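Local coordinates for protein 3-phosphoshikimate 1-carboxyvinyltransferase (Streptomyces sviceus, PDB 7M0O) that probably transfers the enolpyruvyl group of phosphoenolpyruvate to the 5-hydroxyl of shikimate-3-phosphate, the sixth of seven steps leading to chorismate, at residues Q252-F257 and I293-P298; A288-I293 and V311-V316; I219-S224 and P244-G249. All coordinates share one frame; numbering follows the deposited sequence.

Contact 1 of 3, residues Q252-F257 and I293-P298; sequences QGDLGF and ISDTMP
At the predicted substrate site of this EPSP synthase, Asp254 meets Asp295, the residue predicted to act as proton acceptor and to bind 3-phosphoshikimate. OD2 of Asp254 lies 3.6 Å from CB of Asp295, and the two carboxylates are turned 78° against each other rather than stacked. Water links the two residues twice. Water 1 donates to Asp254 OD1 at 2.8 Å and accepts from the backbone N of Asp295, while water 2 donates to OD2 of both aspartates. Asp254 OD2 also has a hydrogen bond to Ser224 OG, a bond that, with the two waters, would limit how far the carboxylate can turn. Both sides are short 3-10 turns, 253-255 leading towards helix 257-263 and 294-296 running into helix 297-303, so Asp295 sits in the 3-10 turn directly ahead of helix 297-303. Thr296, the last residue of the 294-296 turn, faces Asp254 and Phe257. With chi1 at 68°, its OG1 sits between the backbone N and the carbonyl carbon and donates to Ile293 O at 2.8 Å, a carbonyl that also accepts from Thr296 N. The same OG1 approaches Phe257 CD1 obliquely at 3.4 Å, and CG2 of Thr296 lies 3.9 Å from Asp254 CG. An alanine here would probably cost Ile293 O one of the two donors described and open a gap beside the Asp254 carboxylate and the Phe257 ring. Ile293 packs on segment 252-257 with both branches, CG2 lying 3.2 Å from Gly253 O and CD1 4.0 Å from Phe257 CA.

Contact 2 of 3, residues A288-I293 and V311-V316; sequences ANMRDI and VRIEDV
The guanidinium of Arg291 takes Asp315 OD2 at its edge, near its own plane, with the carboxylate turned 60° to it. The NE to OD2 bond is weak, at 3.3 Å, yet forms part of a salt bridge, and NH1 of Arg291 pairs with Asp292 OD1 at 2.7 Å to extend the network. The amide of Asn289 stands 74° from the same carboxylate, and its ND2 donates to the anti lone pair of Asp315 OD2 at 3.1 Å, the acceptor lying somewhat out of the amide plane. Asn289 CG is anti to the backbone N (chi1 179°), which brings it beside Asp315 CB, while OD1 accepts from Arg291 N in an Asx turn that begins at the last residue of strand 286-289. A second guanidinium, that of Arg312, donates from NE, in its plane, to the anti lone pair of Glu314 OE2 at 2.8 Å; it also has Glu349 as a salt-bridge partner and Trp347 in a cation-pi contact. Between these groups runs the parallel pairing of a beta-alpha-beta unit: Ala288 N donates to Arg312 O, Glu314 N to Ala288 O, and Met290 N to Glu314 O. Ala288 and Ile313 occupy one face of the sheet, Asn289 and Glu314 the other. Met290 SD meets Ile313 CG2 at 3.7 Å, and Met290 CB lies 3.9 Å from Val316 CG1. The chemistry is thus divided: apolar contacts bury one side, while Asp315 OD2, shared by Asn289 ND2 and Arg291 NE, would link the strand ends on the more exposed side.

Contact 3 of 3, residues I219-S224 and P244-G249; sequences IEPDAS and PGLGTG
Leu246 CG is anti to its carbonyl carbon (chi1 -71°), and Glu220 CG takes the same place on its own residue (chi1 -73°). The two side chains cross at about a right angle. Leu246 then works with both methyls. CD2 lies 3.5 Å from Pro221 O and 3.9 Å from Glu220 CB, while CD1 rests 4.0 Å from Ala223 CB. Glu220 CG meets Gly245 O at 3.5 Å, and the carboxylate beyond it is bound to Leu251 N and Gln252 NE2. The ring of Pro221 presses on the backbone, its CG 3.3 Å from Pro244 O. Gly245 has a phi of 100°, at which a CB would be jammed against the preceding carbonyl and would also clash with Pro221 CD; glycine therefore permits both the turn and the close approach. No hydrogen bond joins the two segments directly. In the fold, 219-224 links strand 216-218 to helix 223-235, where Asp222 is the N-cap and bonds Thr225 N through OD1. Ile219 packs on helix 8-20. The other segment, 244-249, begins the loop that carries the chain from strand 240-244 towards helix 257-263.

How the contacts relate
Read from the N terminus, contact 3 comes first: it closes a loop holding most of helix 223-235 and strand 240-244, and it is complete before the others begin. Contact 1 then opens at 252-257 and closes at 293-298, closing a loop that holds helix 257-263 and strands 267-270, 274-278 and 286-289. Contact 2 starts at 288-293, within that span, and ends at 311-316, beyond it, so contacts 1 and 2 cross and share Ile293. They also touch, as CE of Met290 reaches Thr296 and Phe257. Contact 1 ties the loop before helix 257-263 to the beta-alpha-beta unit, and its link to contact 3, which does not touch contact 2, brings in the start of helix 223-235.

Contact 1 of 3, residues Q252-F257 and I293-P298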
loop_
_atom_site.group_PDB
_atom_site.type_symbol
_atom_site.label_atom_id
_atom_site.label_comp_id
_atom_site.label_asym_id
_atom_site.label_seq_id
_atom_site.Cartn_x
_atom_site.Cartn_y
_atom_site.Cartn_z
ATOM N N GLN A 252 8.268 -3.413 1.600
ATOM C CA GLN A 252 7.030 -4.144 1.832
ATOM C C GLN A 252 7.318 -5.540 2.369
ATOM O O GLN A 252 8.014 -6.322 1.718
ATOM C CB GLN A 252 6.223 -4.253 0.539
ATOM C CG GLN A 252 5.690 -2.911 0.036
ATOM C CD GLN A 252 5.161 -3.053 -1.367
ATOM O OE1 GLN A 252 3.982 -3.357 -1.579
ATOM N NE2 GLN A 252 6.036 -2.885 -2.332
ATOM N N GLY A 253 6.749 -5.858 3.541
ATOM C CA GLY A 253 6.949 -7.174 4.137
ATOM C C GLY A 253 6.432 -8.339 3.301
ATOM O O GLY A 253 6.927 -9.470 3.432
ATOM N N ASP A 254 5.452 -8.096 2.429
ATOM C CA ASP A 254 4.893 -9.242 1.714
ATOM C C ASP A 254 5.838 -9.805 0.664
ATOM O O ASP A 254 5.553 -10.892 0.146
ATOM C CB ASP A 254 3.559 -8.886 1.053
ATOM C CG ASP A 254 2.402 -8.880 2.041
ATOM O OD1 ASP A 254 2.617 -9.188 3.241
ATOM O OD2 ASP A 254 1.282 -8.537 1.621
ATOM N N LEU A 255 6.935 -9.106 0.325
ATOM C CA LEU A 255 7.982 -9.762 -0.464
ATOM C C LEU A 255 8.482 -11.027 0.229
ATOM O O LEU A 255 8.921 -11.963 -0.442
ATOM C CB LEU A 255 9.155 -8.806 -0.740
ATOM C CG LEU A 255 10.196 -9.371 -1.728
ATOM C CD1 LEU A 255 9.544 -9.706 -3.067
ATOM C CD2 LEU A 255 11.331 -8.400 -1.980
ATOM N N GLY A 256 8.402 -11.091 1.560
ATOM C CA GLY A 256 8.780 -12.304 2.283
ATOM C C GLY A 256 8.006 -13.552 1.880
ATOM O O GLY A 256 8.407 -14.664 2.254
ATOM N N PHE A 257 6.911 -13.405 1.138
ATOM C CA PHE A 257 6.237 -14.574 0.606
ATOM C C PHE A 257 7.186 -15.422 -0.240
ATOM O O PHE A 257 7.063 -16.652 -0.269
ATOM C CB PHE A 257 4.998 -14.134 -0.188
ATOM C CG PHE A 257 4.241 -15.273 -0.833
ATOM C CD1 PHE A 257 3.503 -16.161 -0.058
ATOM C CD2 PHE A 257 4.249 -15.441 -2.215
ATOM C CE1 PHE A 257 2.790 -17.188 -0.639
ATOM C CE2 PHE A 257 3.553 -16.463 -2.813
ATOM C CZ PHE A 257 2.822 -17.358 -2.030
ATOM N N ILE A 293 3.078 -11.809 7.222
ATOM C CA ILE A 293 2.806 -11.686 5.788
ATOM C C ILE A 293 1.397 -12.199 5.487
ATOM O O ILE A 293 1.166 -12.865 4.474
ATOM C CB ILE A 293 3.869 -12.421 4.938
ATOM C CG1 ILE A 293 4.078 -13.877 5.383
ATOM C CG2 ILE A 293 5.205 -11.668 4.984
ATOM C CD1 ILE A 293 4.828 -14.704 4.336
ATOM N N SER A 294 0.428 -11.868 6.346
ATOM C CA SER A 294 -0.842 -12.587 6.327
ATOM C C SER A 294 -1.715 -12.286 5.104
ATOM O O SER A 294 -2.565 -13.116 4.763
ATOM C CB SER A 294 -1.632 -12.298 7.610
ATOM O OG SER A 294 -1.920 -10.927 7.746
ATOM N N ASP A 295 -1.540 -11.138 4.434
ATOM C CA ASP A 295 -2.297 -10.894 3.206
ATOM C C ASP A 295 -1.966 -11.912 2.107
ATOM O O ASP A 295 -2.738 -12.030 1.143
ATOM C CB ASP A 295 -2.042 -9.478 2.700
ATOM C CG ASP A 295 -2.788 -8.405 3.529
ATOM O OD1 ASP A 295 -3.687 -8.755 4.319
ATOM O OD2 ASP A 295 -2.479 -7.205 3.394
ATOM N N THR A 296 -0.833 -12.618 2.214
ATOM C CA THR A 296 -0.462 -13.661 1.260
ATOM C C THR A 296 -0.800 -15.065 1.742
ATOM O O THR A 296 -0.545 -16.039 1.011
ATOM C CB THR A 296 1.038 -13.596 0.893
ATOM O OG1 THR A 296 1.877 -13.947 2.014
ATOM C CG2 THR A 296 1.398 -12.216 0.378
ATOM N N MET A 297 -1.412 -15.201 2.923
ATOM C CA MET A 297 -1.917 -16.512 3.322
ATOM C C MET A 297 -2.814 -17.139 2.259
ATOM O O MET A 297 -2.627 -18.334 1.967
ATOM C CB MET A 297 -2.647 -16.415 4.674
ATOM C CG MET A 297 -3.315 -17.738 5.097
ATOM S SD MET A 297 -4.918 -18.091 4.341
ATOM C CE MET A 297 -5.940 -16.789 5.054
ATOM N N PRO A 298 -3.762 -16.423 1.630
ATOM C CA PRO A 298 -4.576 -17.079 0.592
ATOM C C PRO A 298 -3.759 -17.480 -0.616
ATOM O O PRO A 298 -4.085 -18.486 -1.256
ATOM C CB PRO A 298 -5.647 -16.028 0.244
ATOM C CG PRO A 298 -5.737 -15.161 1.533
ATOM C CD PRO A 298 -4.307 -15.106 2.017
HETATM O O HOH W 1 0.443 -8.970 4.958
HETATM O O HOH W 2 -0.319 -6.090 2.669
#

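Contact 2 of 3, residues A288-I293 and V311-V316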
loop_
_atom_site.group_PDB
_atom_site.type_symbol
_atom_site.label_atom_id
_atom_site.label_comp_id
_atom_site.label_asym_id
_atom_site.label_seq_id
_atom_site.Cartn_x
_atom_site.Cartn_y
_atom_site.Cartn_z
ATOM N N ALA A 288 4.124 -23.059 7.755
ATOM C CA ALA A 288 4.582 -21.684 7.600
ATOM C C ALA A 288 3.841 -20.788 8.585
ATOM O O ALA A 288 2.604 -20.757 8.602
ATOM C CB ALA A 288 4.372 -21.201 6.159
ATOM N N ASN A 289 4.591 -20.069 9.408
ATOM C CA ASN A 289 4.009 -19.020 10.237
ATOM C C ASN A 289 3.875 -17.776 9.369
ATOM O O ASN A 289 4.886 -17.188 8.967
ATOM C CB ASN A 289 4.894 -18.772 11.457
ATOM C CG ASN A 289 4.366 -17.676 12.367
ATOM O OD1 ASN A 289 3.905 -16.622 11.915
ATOM N ND2 ASN A 289 4.453 -17.914 13.668
ATOM N N MET A 290 2.633 -17.370 9.060
ATOM C CA MET A 290 2.417 -16.234 8.166
ATOM C C MET A 290 1.847 -15.006 8.879
ATOM O O MET A 290 1.213 -14.157 8.247
ATOM C CB MET A 290 1.528 -16.658 6.990
ATOM C CG MET A 290 2.201 -17.728 6.120
ATOM S SD MET A 290 1.335 -18.159 4.562
ATOM C CE MET A 290 1.875 -16.851 3.452
ATOM N N ARG A 291 2.082 -14.888 10.196
ATOM C CA ARG A 291 1.559 -13.747 10.961
ATOM C C ARG A 291 1.924 -12.409 10.323
ATOM O O ARG A 291 1.074 -11.521 10.182
ATOM C CB ARG A 291 2.069 -13.788 12.404
ATOM C CG ARG A 291 1.582 -12.589 13.224
ATOM C CD ARG A 291 2.079 -12.658 14.654
ATOM N NE ARG A 291 3.460 -13.127 14.708
ATOM C CZ ARG A 291 4.523 -12.341 14.604
ATOM N NH1 ARG A 291 4.371 -11.031 14.449
ATOM N NH2 ARG A 291 5.739 -12.867 14.658
ATOM N N ASP A 292 3.188 -12.242 9.942
ATOM C CA ASP A 292 3.680 -10.961 9.456
ATOM C C ASP A 292 3.566 -10.796 7.945
ATOM O O ASP A 292 3.922 -9.727 7.431
ATOM C CB ASP A 292 5.133 -10.768 9.894
ATOM C CG ASP A 292 5.259 -10.611 11.391
ATOM O OD1 ASP A 292 4.320 -10.035 11.983
ATOM O OD2 ASP A 292 6.275 -11.064 11.960
ATOM N N ILE A 293 3.078 -11.809 7.222
ATOM C CA ILE A 293 2.806 -11.686 5.788
ATOM C C ILE A 293 1.397 -12.199 5.487
ATOM O O ILE A 293 1.166 -12.865 4.474
ATOM C CB ILE A 293 3.869 -12.421 4.938
ATOM C CG1 ILE A 293 4.078 -13.877 5.383
ATOM C CG2 ILE A 293 5.205 -11.668 4.984
ATOM C CD1 ILE A 293 4.828 -14.704 4.336
ATOM N N VAL A 311 0.184 -28.673 3.862
ATOM C CA VAL A 311 0.612 -27.293 4.023
ATOM C C VAL A 311 -0.161 -26.763 5.217
ATOM O O VAL A 311 -1.392 -26.684 5.183
ATOM C CB VAL A 311 0.361 -26.455 2.760
ATOM C CG1 VAL A 311 0.677 -24.999 3.032
ATOM C CG2 VAL A 311 1.221 -26.989 1.597
ATOM N N ARG A 312 0.544 -26.442 6.289
ATOM C CA ARG A 312 -0.095 -25.914 7.486
ATOM C C ARG A 312 0.325 -24.464 7.671
ATOM O O ARG A 312 1.521 -24.179 7.836
ATOM C CB ARG A 312 0.268 -26.751 8.709
ATOM C CG ARG A 312 -0.474 -26.326 9.975
ATOM C CD ARG A 312 -0.224 -27.301 11.109
ATOM N NE ARG A 312 -0.668 -26.817 12.416
ATOM C CZ ARG A 312 -1.764 -27.251 13.032
ATOM N NH1 ARG A 312 -2.526 -28.173 12.461
ATOM N NH2 ARG A 312 -2.084 -26.778 14.228
ATOM N N ILE A 313 -0.652 -23.558 7.669
ATOM C CA ILE A 313 -0.408 -22.126 7.835
ATOM C C ILE A 313 -0.811 -21.738 9.254
ATOM O O ILE A 313 -1.963 -21.939 9.650
ATOM C CB ILE A 313 -1.176 -21.306 6.784
ATOM C CG1 ILE A 313 -0.775 -21.726 5.368
ATOM C CG2 ILE A 313 -0.916 -19.804 6.958
ATOM C CD1 ILE A 313 -1.539 -20.944 4.294
ATOM N N GLU A 314 0.135 -21.197 10.034
ATOM C CA GLU A 314 -0.064 -20.983 11.460
ATOM C C GLU A 314 0.051 -19.504 11.808
ATOM O O GLU A 314 0.647 -18.713 11.068
ATOM C CB GLU A 314 0.964 -21.777 12.298
ATOM C CG GLU A 314 0.715 -23.264 12.298
ATOM C CD GLU A 314 1.713 -24.042 13.129
ATOM O OE1 GLU A 314 2.777 -23.490 13.489
ATOM O OE2 GLU A 314 1.431 -25.225 13.401
ATOM N N ASP A 315 -0.544 -19.143 12.957
ATOM C CA ASP A 315 -0.430 -17.803 13.541
ATOM C C ASP A 315 -1.124 -16.749 12.673
ATOM O O ASP A 315 -0.643 -15.621 12.541
ATOM C CB ASP A 315 1.037 -17.436 13.791
ATOM C CG ASP A 315 1.237 -16.507 15.000
ATOM O OD1 ASP A 315 0.253 -16.064 15.644
ATOM O OD2 ASP A 315 2.413 -16.214 15.304
ATOM N N VAL A 316 -2.291 -17.097 12.120
ATOM C CA VAL A 316 -3.004 -16.198 11.224
ATOM C C VAL A 316 -4.394 -15.893 11.779
ATOM O O VAL A 316 -5.371 -15.831 11.027
ATOM C CB VAL A 316 -3.085 -16.772 9.791
ATOM C CG1 VAL A 316 -1.732 -16.620 9.098
ATOM C CG2 VAL A 316 -3.524 -18.258 9.788
#

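Contact 3 of 3, residues I219-S224 and P244-G249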
loop_
_atom_site.group_PDB
_atom_site.type_symbol
_atom_site.label_atom_id
_atom_site.label_comp_id
_atom_site.label_asym_id
_atom_site.label_seq_id
_atom_site.Cartn_x
_atom_site.Cartn_y
_atom_site.Cartn_z
ATOM N N ILE A 219 9.525 3.836 -6.877
ATOM C CA ILE A 219 8.350 3.290 -6.200
ATOM C C ILE A 219 8.309 1.784 -6.419
ATOM O O ILE A 219 8.352 1.309 -7.566
ATOM C CB ILE A 219 7.061 3.949 -6.719
ATOM C CG1 ILE A 219 7.087 5.461 -6.480
ATOM C CG2 ILE A 219 5.815 3.279 -6.082
ATOM C CD1 ILE A 219 7.303 5.803 -5.067
ATOM N N GLU A 220 8.204 1.034 -5.325
ATOM C CA GLU A 220 8.110 -0.427 -5.427
ATOM C C GLU A 220 6.773 -0.844 -6.038
ATOM O O GLU A 220 5.731 -0.269 -5.713
ATOM C CB GLU A 220 8.236 -1.088 -4.051
ATOM C CG GLU A 220 9.618 -1.070 -3.456
ATOM C CD GLU A 220 9.652 -1.540 -2.003
ATOM O OE1 GLU A 220 8.716 -2.247 -1.535
ATOM O OE2 GLU A 220 10.633 -1.191 -1.320
ATOM N N PRO A 221 6.768 -1.851 -6.911
ATOM C CA PRO A 221 5.499 -2.485 -7.275
ATOM C C PRO A 221 4.835 -3.069 -6.038
ATOM O O PRO A 221 5.502 -3.472 -5.083
ATOM C CB PRO A 221 5.915 -3.591 -8.258
ATOM C CG PRO A 221 7.285 -3.176 -8.735
ATOM C CD PRO A 221 7.922 -2.444 -7.608
ATOM N N ASP A 222 3.512 -3.111 -6.053
ATOM C CA ASP A 222 2.792 -3.699 -4.933
ATOM C C ASP A 222 3.216 -5.154 -4.752
ATOM O O ASP A 222 3.047 -5.986 -5.652
ATOM C CB ASP A 222 1.284 -3.593 -5.154
ATOM C CG ASP A 222 0.487 -3.925 -3.910
ATOM O OD1 ASP A 222 0.497 -5.100 -3.487
ATOM O OD2 ASP A 222 -0.173 -3.017 -3.363
ATOM N N ALA A 223 3.773 -5.451 -3.583
ATOM C CA ALA A 223 4.310 -6.783 -3.326
ATOM C C ALA A 223 3.221 -7.808 -3.037
ATOM O O ALA A 223 3.420 -9.004 -3.280
ATOM C CB ALA A 223 5.307 -6.733 -2.163
ATOM N N SER A 224 2.079 -7.369 -2.507
ATOM C CA SER A 224 0.954 -8.277 -2.316
ATOM C C SER A 224 0.387 -8.720 -3.657
ATOM O O SER A 224 0.107 -9.903 -3.870
ATOM C CB SER A 224 -0.124 -7.583 -1.478
ATOM O OG SER A 224 0.431 -7.021 -0.305
ATOM N N PRO A 244 10.807 -6.410 -11.507
ATOM C CA PRO A 244 11.802 -5.367 -11.235
ATOM C C PRO A 244 11.257 -4.376 -10.220
ATOM O O PRO A 244 10.077 -4.015 -10.254
ATOM C CB PRO A 244 12.025 -4.708 -12.605
ATOM C CG PRO A 244 11.408 -5.630 -13.628
ATOM C CD PRO A 244 10.297 -6.352 -12.889
ATOM N N GLY A 245 12.130 -3.919 -9.329
ATOM C CA GLY A 245 11.765 -2.936 -8.328
ATOM C C GLY A 245 11.478 -3.515 -6.964
ATOM O O GLY A 245 11.315 -2.750 -6.000
ATOM N N LEU A 246 11.389 -4.841 -6.856
ATOM C CA LEU A 246 11.300 -5.533 -5.582
ATOM C C LEU A 246 12.621 -6.258 -5.393
ATOM O O LEU A 246 12.909 -7.222 -6.111
ATOM C CB LEU A 246 10.123 -6.512 -5.560
ATOM C CG LEU A 246 8.720 -5.914 -5.508
ATOM C CD1 LEU A 246 7.667 -7.031 -5.430
ATOM C CD2 LEU A 246 8.574 -4.952 -4.334
ATOM N N GLY A 247 13.430 -5.770 -4.459
ATOM C CA GLY A 247 14.757 -6.304 -4.241
ATOM C C GLY A 247 15.078 -6.471 -2.772
ATOM O O GLY A 247 14.178 -6.427 -1.924
ATOM N N THR A 248 16.367 -6.636 -2.459
ATOM C CA THR A 248 16.770 -6.965 -1.094
ATOM C C THR A 248 16.385 -5.874 -0.105
ATOM O O THR A 248 16.071 -6.171 1.054
ATOM C CB THR A 248 18.283 -7.210 -1.020
ATOM O OG1 THR A 248 18.688 -8.100 -2.066
ATOM C CG2 THR A 248 18.652 -7.835 0.321
ATOM N N GLY A 249 16.422 -4.615 -0.523
ATOM C CA GLY A 249 16.090 -3.576 0.432
ATOM C C GLY A 249 14.623 -3.206 0.477
ATOM O O GLY A 249 14.284 -2.109 0.923
#